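Local coordinates for protein GDSL-like Lipase (Parabacteroides distasonis, PDB 3P94) that probably hydrolyses ester bonds of lipid substrates as a GDSL-like serine hydrolase, perhaps acting as a lysophospholipase, at residues A[120-132]-A[171-183]. Sequence-based numbering, arbitrary orientation. Where two conformers were deposited one is given.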
ATOM      1  N   CYS A 120       3.851  -3.553   3.922  1.00 16.44           N
ATOM      2  CA  CYS A 120       4.134  -4.353   2.734  1.00 15.91           C
ATOM      3  C   CYS A 120       5.319  -3.790   1.996  1.00 17.98           C
ATOM      4  O   CYS A 120       5.420  -2.577   1.818  1.00 15.87           O
ATOM      5  CB  CYS A 120       2.920  -4.414   1.811  1.00 16.23           C
ATOM      6  SG  CYS A 120       1.440  -5.119   2.573  1.00 20.48           S
ATOM      7  N   SER A 121       6.160  -4.688   1.469  1.00 16.10           N
ATOM      8  CA  SER A 121       7.273  -4.327   0.600  1.00 16.00           C
ATOM      9  C   SER A 121       6.713  -3.669  -0.633  1.00 19.88           C
ATOM     10  O   SER A 121       5.747  -4.190  -1.200  1.00 19.01           O
ATOM     11  CB  SER A 121       8.028  -5.587   0.180  1.00 20.35           C
ATOM     12  OG  SER A 121       7.209  -6.392  -0.656  1.00 22.82           O
ATOM     13  N   VAL A 122       7.311  -2.556  -1.071  1.00 17.43           N
ATOM     14  CA  VAL A 122       6.922  -1.921  -2.329  1.00 16.26           C
ATOM     15  C   VAL A 122       7.228  -2.967  -3.412  1.00 19.02           C
ATOM     16  O   VAL A 122       8.258  -3.653  -3.330  1.00 17.23           O
ATOM     17  CB  VAL A 122       7.649  -0.561  -2.548  1.00 20.16           C
ATOM     18  CG1 VAL A 122       7.311   0.041  -3.911  1.00 20.00           C
ATOM     19  CG2 VAL A 122       7.306   0.427  -1.433  1.00 19.54           C
ATOM     20  N   LEU A 123       6.297  -3.158  -4.363  1.00 14.59           N
ATOM     21  CA  LEU A 123       6.469  -4.157  -5.413  1.00 14.53           C
ATOM     22  C   LEU A 123       7.669  -3.822  -6.326  1.00 18.86           C
ATOM     23  O   LEU A 123       8.013  -2.642  -6.493  1.00 16.83           O
ATOM     24  CB  LEU A 123       5.190  -4.292  -6.247  1.00 14.15           C
ATOM     25  CG  LEU A 123       4.237  -5.440  -5.894  1.00 20.07           C
ATOM     26  CD1 LEU A 123       3.794  -5.392  -4.439  1.00 21.15           C
ATOM     27  CD2 LEU A 123       3.017  -5.434  -6.793  1.00 21.19           C
ATOM     28  N   PRO A 124       8.306  -4.853  -6.933  1.00 16.10           N
ATOM     29  CA  PRO A 124       9.385  -4.575  -7.896  1.00 16.14           C
ATOM     30  C   PRO A 124       8.857  -3.748  -9.074  1.00 19.25           C
ATOM     31  O   PRO A 124       7.693  -3.881  -9.453  1.00 18.50           O
ATOM     32  CB  PRO A 124       9.818  -5.969  -8.363  1.00 18.76           C
ATOM     33  CG  PRO A 124       9.244  -6.920  -7.399  1.00 22.42           C
ATOM     34  CD  PRO A 124       8.013  -6.301  -6.858  1.00 17.59           C
ATOM     35  N   ALA A 125       9.687  -2.843  -9.588  1.00 16.19           N
ATOM     36  CA  ALA A 125       9.382  -2.012 -10.750  1.00 15.65           C
ATOM     37  C   ALA A 125      10.683  -1.637 -11.414  1.00 20.99           C
ATOM     38  O   ALA A 125      11.560  -1.065 -10.768  1.00 19.87           O
ATOM     39  CB  ALA A 125       8.592  -0.772 -10.364  1.00 15.42           C
ATOM     40  N   TYR A 126      10.818  -1.979 -12.694  1.00 18.66           N
ATOM     41  CA  TYR A 126      12.025  -1.672 -13.462  1.00 19.45           C
ATOM     42  C   TYR A 126      11.896  -0.325 -14.176  1.00 23.17           C
ATOM     43  O   TYR A 126      12.902   0.355 -14.388  1.00 21.83           O
ATOM     44  CB  TYR A 126      12.302  -2.793 -14.476  1.00 21.50           C
ATOM     45  CG  TYR A 126      13.558  -2.582 -15.291  1.00 26.24           C
ATOM     46  CD1 TYR A 126      14.818  -2.746 -14.722  1.00 29.01           C
ATOM     47  CD2 TYR A 126      13.488  -2.258 -16.645  1.00 27.38           C
ATOM     48  CE1 TYR A 126      15.977  -2.573 -15.474  1.00 31.74           C
ATOM     49  CE2 TYR A 126      14.637  -2.085 -17.406  1.00 28.89           C
ATOM     50  CZ  TYR A 126      15.882  -2.244 -16.817  1.00 37.26           C
ATOM     51  OH  TYR A 126      17.021  -2.068 -17.557  1.00 38.00           O
ATOM     52  N   ASP A 127      10.660   0.049 -14.567  1.00 20.75           N
ATOM     53  CA  ASP A 127      10.383   1.300 -15.283  1.00 21.31           C
ATOM     54  C   ASP A 127       8.907   1.675 -15.190  1.00 26.26           C
ATOM     55  O   ASP A 127       8.045   0.794 -15.050  1.00 27.09           O
ATOM     56  CB  ASP A 127      10.796   1.151 -16.765  1.00 24.15           C
ATOM     57  CG  ASP A 127      10.788   2.441 -17.561  1.00 34.28           C
ATOM     58  OD1 ASP A 127      11.461   3.403 -17.134  1.00 33.71           O
ATOM     59  OD2 ASP A 127      10.106   2.490 -18.617  1.00 41.63           O
ATOM     60  N   PHE A 128       8.622   2.980 -15.252  1.00 22.62           N
ATOM     61  CA  PHE A 128       7.260   3.507 -15.248  1.00 22.15           C
ATOM     62  C   PHE A 128       6.901   3.903 -16.670  1.00 29.98           C
ATOM     63  O   PHE A 128       7.453   4.881 -17.168  1.00 29.84           O
ATOM     64  CB  PHE A 128       7.124   4.709 -14.300  1.00 22.91           C
ATOM     65  CG  PHE A 128       7.548   4.482 -12.882  1.00 22.63           C
ATOM     66  CD1 PHE A 128       6.940   3.510 -12.114  1.00 25.08           C
ATOM     67  CD2 PHE A 128       8.505   5.295 -12.293  1.00 24.63           C
ATOM     68  CE1 PHE A 128       7.315   3.318 -10.800  1.00 26.05           C
ATOM     69  CE2 PHE A 128       8.875   5.114 -10.974  1.00 26.89           C
ATOM     70  CZ  PHE A 128       8.264   4.136 -10.226  1.00 25.30           C
ATOM     71  N   PRO A 129       6.048   3.153 -17.391  1.00 29.70           N
ATOM     72  CA  PRO A 129       5.740   3.543 -18.781  1.00 31.67           C
ATOM     73  C   PRO A 129       5.180   4.973 -18.895  1.00 38.78           C
ATOM     74  O   PRO A 129       5.464   5.659 -19.876  1.00 39.86           O
ATOM     75  CB  PRO A 129       4.708   2.499 -19.214  1.00 33.31           C
ATOM     76  CG  PRO A 129       4.958   1.317 -18.312  1.00 36.66           C
ATOM     77  CD  PRO A 129       5.317   1.930 -16.995  1.00 31.12           C
ATOM     78  N   TRP A 130       4.425   5.408 -17.853  1.00 36.24           N
ATOM     79  CA  TRP A 130       3.782   6.723 -17.729  0.50 36.05           C
ATOM     80  C   TRP A 130       4.782   7.821 -17.298  1.00 41.69           C
ATOM     81  O   TRP A 130       4.492   9.008 -17.471  1.00 42.78           O
ATOM     82  CB  TRP A 130       2.572   6.665 -16.761  0.50 33.44           C
ATOM     83  CG  TRP A 130       2.890   6.631 -15.290  0.50 33.25           C
ATOM     84  CD1 TRP A 130       3.004   7.700 -14.450  0.50 35.81           C
ATOM     85  CD2 TRP A 130       3.055   5.462 -14.473  0.50 32.44           C
ATOM     86  NE1 TRP A 130       3.279   7.273 -13.171  0.50 34.70           N
ATOM     87  CE2 TRP A 130       3.309   5.902 -13.155  0.50 35.97           C
ATOM     88  CE3 TRP A 130       3.034   4.080 -14.733  0.50 33.50           C
ATOM     89  CZ2 TRP A 130       3.542   5.011 -12.100  0.50 34.88           C
ATOM     90  CZ3 TRP A 130       3.253   3.198 -13.687  0.50 34.44           C
ATOM     91  CH2 TRP A 130       3.501   3.663 -12.388  0.50 34.68           C
ATOM     92  N   ARG A 131       5.950   7.436 -16.728  1.00 38.34           N
ATOM     93  CA  ARG A 131       7.007   8.367 -16.293  1.00 37.82           C
ATOM     94  C   ARG A 131       8.389   7.741 -16.647  1.00 41.15           C
ATOM     95  O   ARG A 131       9.079   7.227 -15.766  1.00 40.47           O
ATOM     96  CB  ARG A 131       6.866   8.689 -14.793  1.00 37.40           C
ATOM     97  CG  ARG A 131       7.624   9.950 -14.351  1.00 47.95           C
ATOM     98  CD  ARG A 131       6.728  11.176 -14.224  1.00 57.62           C
ATOM     99  NE  ARG A 131       5.701  10.988 -13.199  1.00 65.90           N
ATOM    100  CZ  ARG A 131       4.492  11.537 -13.233  1.00 81.65           C
ATOM    101  NH1 ARG A 131       4.141  12.329 -14.238  1.00 74.78           N
ATOM    102  NH2 ARG A 131       3.621  11.293 -12.265  1.00 67.18           N
ATOM    103  N   PRO A 132       8.763   7.692 -17.947  1.00 38.08           N
ATOM    104  CA  PRO A 132      10.016   7.013 -18.337  1.00 38.43           C
ATOM    105  C   PRO A 132      11.316   7.609 -17.780  1.00 42.67           C
ATOM    106  O   PRO A 132      11.375   8.787 -17.430  1.00 43.25           O
ATOM    107  CB  PRO A 132      10.005   7.119 -19.868  1.00 41.08           C
ATOM    108  CG  PRO A 132       9.121   8.276 -20.164  1.00 45.38           C
ATOM    109  CD  PRO A 132       8.046   8.205 -19.134  1.00 40.09           C
ATOM    110  N   GLY A 171      12.503  -6.124 -11.386  1.00 20.77           N
ATOM    111  CA  GLY A 171      11.247  -5.636 -11.931  1.00 20.19           C
ATOM    112  C   GLY A 171      10.216  -6.736 -11.831  1.00 23.99           C
ATOM    113  O   GLY A 171      10.486  -7.786 -11.225  1.00 23.15           O
ATOM    114  N   LEU A 172       9.031  -6.512 -12.408  1.00 20.19           N
ATOM    115  CA  LEU A 172       7.980  -7.529 -12.441  1.00 20.12           C
ATOM    116  C   LEU A 172       7.991  -8.246 -13.796  1.00 23.77           C
ATOM    117  O   LEU A 172       8.021  -7.579 -14.823  1.00 23.63           O
ATOM    118  CB  LEU A 172       6.585  -6.925 -12.181  1.00 19.51           C
ATOM    119  CG  LEU A 172       6.200  -6.654 -10.739  1.00 23.53           C
ATOM    120  CD1 LEU A 172       4.964  -5.803 -10.667  1.00 22.81           C
ATOM    121  CD2 LEU A 172       5.965  -7.949  -9.973  1.00 25.39           C
ATOM    122  N   PRO A 173       7.954  -9.588 -13.843  1.00 21.06           N
ATOM    123  CA  PRO A 173       7.910 -10.258 -15.157  1.00 22.01           C
ATOM    124  C   PRO A 173       6.533 -10.098 -15.810  1.00 26.00           C
ATOM    125  O   PRO A 173       5.554  -9.827 -15.108  1.00 24.95           O
ATOM    126  CB  PRO A 173       8.240 -11.717 -14.831  1.00 24.23           C
ATOM    127  CG  PRO A 173       7.878 -11.890 -13.396  1.00 26.86           C
ATOM    128  CD  PRO A 173       7.922 -10.555 -12.723  1.00 21.84           C
ATOM    129  N   ALA A 174       6.467 -10.248 -17.143  1.00 23.18           N
ATOM    130  CA  ALA A 174       5.261 -10.082 -17.967  1.00 24.21           C
ATOM    131  C   ALA A 174       4.052 -10.896 -17.482  1.00 29.50           C
ATOM    132  O   ALA A 174       2.935 -10.395 -17.562  1.00 29.30           O
ATOM    133  CB  ALA A 174       5.560 -10.444 -19.407  1.00 25.89           C
ATOM    134  N   ASN A 175       4.262 -12.121 -16.951  1.00 27.03           N
ATOM    135  CA  ASN A 175       3.156 -12.956 -16.458  1.00 26.48           C
ATOM    136  C   ASN A 175       2.543 -12.390 -15.175  1.00 27.34           C
ATOM    137  O   ASN A 175       1.366 -12.641 -14.910  1.00 28.11           O
ATOM    138  CB  ASN A 175       3.605 -14.402 -16.231  1.00 26.74           C
ATOM    139  CG  ASN A 175       4.650 -14.579 -15.161  1.00 43.17           C
ATOM    140  OD1 ASN A 175       5.735 -14.013 -15.229  1.00 33.40           O
ATOM    141  ND2 ASN A 175       4.369 -15.427 -14.179  1.00 40.15           N
ATOM    142  N   LEU A 176       3.311 -11.593 -14.409  1.00 20.98           N
ATOM    143  CA  LEU A 176       2.809 -11.004 -13.164  1.00 19.51           C
ATOM    144  C   LEU A 176       2.324  -9.572 -13.333  1.00 21.71           C
ATOM    145  O   LEU A 176       1.683  -9.058 -12.417  1.00 18.43           O
ATOM    146  CB  LEU A 176       3.887 -11.048 -12.058  1.00 19.39           C
ATOM    147  CG  LEU A 176       4.370 -12.451 -11.610  1.00 24.55           C
ATOM    148  CD1 LEU A 176       5.148 -12.355 -10.299  1.00 24.42           C
ATOM    149  CD2 LEU A 176       3.199 -13.423 -11.432  1.00 26.61           C
ATOM    150  N   SER A 177       2.601  -8.929 -14.484  1.00 19.64           N
ATOM    151  CA  SER A 177       2.239  -7.526 -14.694  1.00 20.07           C
ATOM    152  C   SER A 177       2.210  -7.147 -16.164  1.00 26.87           C
ATOM    153  O   SER A 177       3.111  -7.528 -16.908  1.00 28.19           O
ATOM    154  CB  SER A 177       3.242  -6.630 -13.968  1.00 22.42           C
ATOM    155  OG  SER A 177       2.905  -5.254 -14.017  1.00 26.18           O
ATOM    156  N   LYS A 178       1.197  -6.364 -16.581  1.00 24.73           N
ATOM    157  CA  LYS A 178       1.102  -5.903 -17.972  1.00 25.36           C
ATOM    158  C   LYS A 178       2.008  -4.685 -18.229  1.00 28.16           C
ATOM    159  O   LYS A 178       2.580  -4.588 -19.317  1.00 28.77           O
ATOM    160  CB  LYS A 178      -0.341  -5.578 -18.365  1.00 28.37           C
ATOM    161  CG  LYS A 178      -1.150  -6.808 -18.779  1.00 39.54           C
ATOM    162  CD  LYS A 178      -2.210  -6.477 -19.830  1.00 45.60           C
ATOM    163  CE  LYS A 178      -1.656  -6.463 -21.241  1.00 51.18           C
ATOM    164  NZ  LYS A 178      -2.058  -5.234 -21.967  1.00 56.67           N
ATOM    165  N   ASP A 179       2.156  -3.774 -17.236  1.00 22.22           N
ATOM    166  CA  ASP A 179       2.990  -2.585 -17.397  1.00 22.28           C
ATOM    167  C   ASP A 179       4.329  -2.691 -16.627  1.00 27.26           C
ATOM    168  O   ASP A 179       5.106  -1.725 -16.616  1.00 26.68           O
ATOM    169  CB  ASP A 179       2.218  -1.311 -16.955  1.00 23.23           C
ATOM    170  CG  ASP A 179       1.821  -1.258 -15.486  1.00 27.87           C
ATOM    171  OD1 ASP A 179       1.904  -2.308 -14.801  1.00 28.48           O
ATOM    172  OD2 ASP A 179       1.400  -0.180 -15.028  1.00 27.71           O
ATOM    173  N   GLY A 180       4.559  -3.831 -15.968  1.00 24.22           N
ATOM    174  CA  GLY A 180       5.750  -4.062 -15.154  1.00 23.63           C
ATOM    175  C   GLY A 180       5.715  -3.391 -13.785  1.00 24.45           C
ATOM    176  O   GLY A 180       6.736  -3.356 -13.098  1.00 22.79           O
ATOM    177  N   VAL A 181       4.546  -2.843 -13.369  1.00 19.26           N
ATOM    178  CA  VAL A 181       4.356  -2.150 -12.080  1.00 17.79           C
ATOM    179  C   VAL A 181       3.078  -2.677 -11.367  1.00 21.01           C
ATOM    180  O   VAL A 181       3.115  -2.983 -10.165  1.00 19.88           O
ATOM    181  CB  VAL A 181       4.290  -0.589 -12.232  1.00 21.39           C
ATOM    182  CG1 VAL A 181       4.177   0.108 -10.870  1.00 20.18           C
ATOM    183  CG2 VAL A 181       5.490  -0.040 -12.995  1.00 21.67           C
ATOM    184  N   HIS A 182       1.953  -2.732 -12.104  1.00 17.13           N
ATOM    185  CA  HIS A 182       0.654  -3.149 -11.577  1.00 16.83           C
ATOM    186  C   HIS A 182       0.382  -4.598 -11.922  1.00 21.51           C
ATOM    187  O   HIS A 182       0.530  -5.034 -13.072  1.00 20.81           O
ATOM    188  CB  HIS A 182      -0.442  -2.217 -12.066  1.00 18.02           C
ATOM    189  CG  HIS A 182      -0.132  -0.817 -11.668  1.00 21.30           C
ATOM    190  ND1 HIS A 182       0.632  -0.003 -12.476  1.00 23.54           N
ATOM    191  CD2 HIS A 182      -0.342  -0.194 -10.490  1.00 22.97           C
ATOM    192  CE1 HIS A 182       0.837   1.100 -11.778  1.00 23.05           C
ATOM    193  NE2 HIS A 182       0.245   1.039 -10.587  1.00 23.09           N
ATOM    194  N   PRO A 183       0.058  -5.386 -10.896  1.00 19.43           N
ATOM    195  CA  PRO A 183      -0.100  -6.828 -11.114  1.00 19.53           C
ATOM    196  C   PRO A 183      -1.324  -7.228 -11.916  1.00 23.01           C
ATOM    197  O   PRO A 183      -2.329  -6.528 -11.966  1.00 21.32           O
ATOM    198  CB  PRO A 183      -0.202  -7.415  -9.692  1.00 21.06           C
ATOM    199  CG  PRO A 183      -0.021  -6.290  -8.755  1.00 24.98           C
ATOM    200  CD  PRO A 183      -0.140  -5.011  -9.480  1.00 20.48           C
TER
HETATM  201  O   HOH W   1       5.445  -2.459  -9.041  1.00 18.53           O
HETATM  202  O   HOH W   2       9.034  -3.863 -13.951  1.00 16.97           O
HETATM  203  O   HOH W   3       7.851  -1.355 -16.683  1.00 28.46           O
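The loop that carries the Asp and His of a probable Ser-His-Asp triad, 171-183, packs against the loop that follows strand 116-120, with V181 and W130 meeting beside H182. CG1 of V181 lies at the edge of the W130 indole, near its plane, 3.9 Å from CH2. Pointing anti to the carbonyl carbon, CG2 of V181 turns instead to F128, 3.9 Å from its CD1, and to the carbonyl O of D127. CE1 of H182 approaches CZ3 of W130 to 3.7 Å; the two ring planes lie at 42°, an oblique pairing. W130 has two conformers, so its contacts with V181 and H182 hold for one of them and are less certain than the rest.

No direct hydrogen bond joins the segments; three waters do. One donates to P124 O and V181 O, another to D127 O and D179 O, and the third links Y126 N, L172 N and G180 O. Farther along, CD2 of L123 packs 3.7 Å from CG of P183.

Both D179 oxygens are engaged. OD2 receives H182 ND1 on its syn lone pair (2.7 Å, 167° at the hydrogen, 5° from the imidazole plane), while OD1 accepts H182 N and, from above the carboxylate plane, V181 N in an Asx turn. Replacing D179 by alanine removes the carboxylate, which would probably leave H182 ND1 and the backbone N of V181 and H182 without this acceptor and the imidazole freer to turn. H182 NE2 is hydrogen-bonded to S31 OG, an arrangement consistent with the Ser-His-Asp charge relay of SGNH hydrolases.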